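Local structure of mandelate racemase/muconate lactonizing enzyme (Jannaschia sp., 4J3Z) at residues D[85-90]-D[266-271]. The protein probably catalyses an isomerase-type reaction of the enolase superfamily, on a substrate that is not established. Sequence-based numbering, arbitrary orientation.
Sequences QRPDPT and VTEFTQ
Pro87 meets Thr267 and Glu268 where the loop leading into helix 89-109 passes the first turn of helix 266-274; Pro87 and Glu268 approach closest, 7.7 Å between their CA atoms. No hydrogen bond joins the two backbones. Asp88 occupies the N-cap of the loop's own helix, a place suited to a short carboxylate, its OD1 accepting a weak bond from Thr90 N, while Pro89 fits the first turn, where a missing N-H costs nothing. The ring of Pro87 carries the contact from the loop side. Its CG lies 3.6 Å from Thr267 CG2, the two side chains crossing at about a right angle. With OG1 anti to the backbone N (chi1 -169°), Thr267 turns its methyl to the ring, while its hydroxyl has its main polar partner in Asp241 of the second subunit. Glu268, extended beyond CG, lays its carboxylate alongside the same ring, OE2 3.4 Å from Pro87 CB. Its OE1 accepts from Thr264 N, and the carboxylate is salt-bridged to Arg86 of the second subunit, as Arg86 is in turn to that subunit's Glu268. Within the loop, Arg86 NE and NH2 grip Pro87 O side-on, the NH2 bond (2.8 Å) lying in the carbonyl plane, which probably stiffens this part of the loop. Were Glu268 replaced by an alanine, Arg86 of the second subunit would probably lose its carboxylate mate and one side of the Pro87 ring its cover. Within the chain, van der Waals contact thus joins the N-terminal domain to the enolase C-terminal domain, whereas the buried carboxylate touching the ring probably helps hold two subunits together.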
loop_
_atom_site.group_PDB
_atom_site.type_symbol
_atom_site.label_atom_id
_atom_site.label_comp_id
_atom_site.label_asym_id
_atom_site.label_seq_id
_atom_site.Cartn_x
_atom_site.Cartn_y
_atom_site.Cartn_z
ATOM N N GLN D 85 27.567 13.397 0.087
ATOM C CA GLN D 85 26.390 13.400 -0.775
ATOM C C GLN D 85 25.120 12.974 -0.012
ATOM O O GLN D 85 24.274 12.248 -0.530
ATOM C CB GLN D 85 26.638 12.551 -2.033
ATOM C CG GLN D 85 26.170 13.201 -3.324
ATOM C CD GLN D 85 26.674 12.478 -4.568
ATOM O OE1 GLN D 85 26.084 11.488 -5.007
ATOM N NE2 GLN D 85 27.767 12.978 -5.147
ATOM N N ARG D 86 25.018 13.432 1.233
ATOM C CA ARG D 86 23.800 13.320 2.033
ATOM C C ARG D 86 23.667 14.487 3.022
ATOM O O ARG D 86 24.679 15.047 3.455
ATOM C CB ARG D 86 23.653 11.953 2.736
ATOM C CG ARG D 86 24.907 11.272 3.284
ATOM C CD ARG D 86 25.525 11.936 4.514
ATOM N NE ARG D 86 24.595 12.566 5.445
ATOM C CZ ARG D 86 23.877 11.940 6.377
ATOM N NH1 ARG D 86 23.923 10.619 6.513
ATOM N NH2 ARG D 86 23.081 12.651 7.167
ATOM N N PRO D 87 22.413 14.856 3.379
ATOM C CA PRO D 87 22.134 16.068 4.157
ATOM C C PRO D 87 22.992 16.220 5.406
ATOM O O PRO D 87 23.099 15.279 6.207
ATOM C CB PRO D 87 20.665 15.904 4.540
ATOM C CG PRO D 87 20.089 15.122 3.417
ATOM C CD PRO D 87 21.168 14.164 2.987
ATOM N N ASP D 88 23.585 17.404 5.557
ATOM C CA ASP D 88 24.433 17.722 6.698
ATOM C C ASP D 88 24.178 19.143 7.163
ATOM O O ASP D 88 24.752 20.075 6.606
ATOM C CB ASP D 88 25.918 17.571 6.336
ATOM C CG ASP D 88 26.836 17.665 7.558
ATOM O OD1 ASP D 88 26.503 18.390 8.520
ATOM O OD2 ASP D 88 27.890 17.006 7.561
ATOM N N PRO D 89 23.353 19.313 8.213
ATOM C CA PRO D 89 22.954 20.652 8.631
ATOM C C PRO D 89 24.136 21.554 8.986
ATOM O O PRO D 89 24.049 22.770 8.798
ATOM C CB PRO D 89 22.072 20.397 9.863
ATOM C CG PRO D 89 22.438 19.037 10.339
ATOM C CD PRO D 89 22.821 18.271 9.110
ATOM N N THR D 90 25.221 20.968 9.498
ATOM C CA THR D 90 26.423 21.732 9.838
ATOM C C THR D 90 27.126 22.257 8.582
ATOM O O THR D 90 27.310 23.467 8.435
ATOM C CB THR D 90 27.385 20.906 10.726
ATOM O OG1 THR D 90 26.733 20.596 11.964
ATOM C CG2 THR D 90 28.659 21.672 11.031
ATOM N N VAL D 266 16.573 19.438 0.075
ATOM C CA VAL D 266 15.258 19.254 -0.534
ATOM C C VAL D 266 14.752 17.810 -0.420
ATOM O O VAL D 266 13.541 17.582 -0.353
ATOM C CB VAL D 266 15.245 19.786 -2.001
ATOM C CG1 VAL D 266 15.858 18.786 -2.980
ATOM C CG2 VAL D 266 13.842 20.182 -2.435
ATOM N N THR D 267 15.671 16.842 -0.363
ATOM C CA THR D 267 15.316 15.433 -0.131
ATOM C C THR D 267 14.640 15.155 1.223
ATOM O O THR D 267 13.780 14.269 1.320
ATOM C CB THR D 267 16.530 14.496 -0.288
ATOM O OG1 THR D 267 16.089 13.130 -0.317
ATOM C CG2 THR D 267 17.567 14.698 0.850
ATOM N N GLU D 268 15.035 15.889 2.263
ATOM C CA GLU D 268 14.490 15.663 3.604
ATOM C C GLU D 268 13.096 16.252 3.720
ATOM O O GLU D 268 12.197 15.630 4.286
ATOM C CB GLU D 268 15.412 16.233 4.686
ATOM C CG GLU D 268 16.542 15.299 5.097
ATOM C CD GLU D 268 17.414 15.840 6.224
ATOM O OE1 GLU D 268 17.312 17.042 6.594
ATOM O OE2 GLU D 268 18.236 15.055 6.736
ATOM N N PHE D 269 12.929 17.458 3.177
ATOM C CA PHE D 269 11.624 18.074 3.028
ATOM C C PHE D 269 10.661 17.171 2.246
ATOM O O PHE D 269 9.512 16.997 2.661
ATOM C CB PHE D 269 11.771 19.445 2.358
ATOM C CG PHE D 269 12.328 20.504 3.270
ATOM C CD1 PHE D 269 13.700 20.657 3.424
ATOM C CD2 PHE D 269 11.479 21.339 3.987
ATOM C CE1 PHE D 269 14.221 21.622 4.272
ATOM C CE2 PHE D 269 11.991 22.313 4.831
ATOM C CZ PHE D 269 13.366 22.455 4.974
ATOM N N THR D 270 11.141 16.610 1.125
ATOM C CA THR D 270 10.411 15.615 0.314
ATOM C C THR D 270 9.803 14.514 1.189
ATOM O O THR D 270 8.612 14.204 1.085
ATOM C CB THR D 270 11.343 14.972 -0.743
ATOM O OG1 THR D 270 11.789 15.974 -1.666
ATOM C CG2 THR D 270 10.646 13.849 -1.510
ATOM N N GLN D 271 10.628 13.936 2.054
ATOM C CA GLN D 271 10.172 12.920 3.014
ATOM C C GLN D 271 9.073 13.423 3.959
ATOM O O GLN D 271 8.192 12.663 4.339
ATOM C CB GLN D 271 11.360 12.360 3.800
ATOM C CG GLN D 271 12.022 11.164 3.122
ATOM C CD GLN D 271 13.543 11.200 3.166
ATOM O OE1 GLN D 271 14.198 11.084 2.127
ATOM N NE2 GLN D 271 14.118 11.350 4.371
#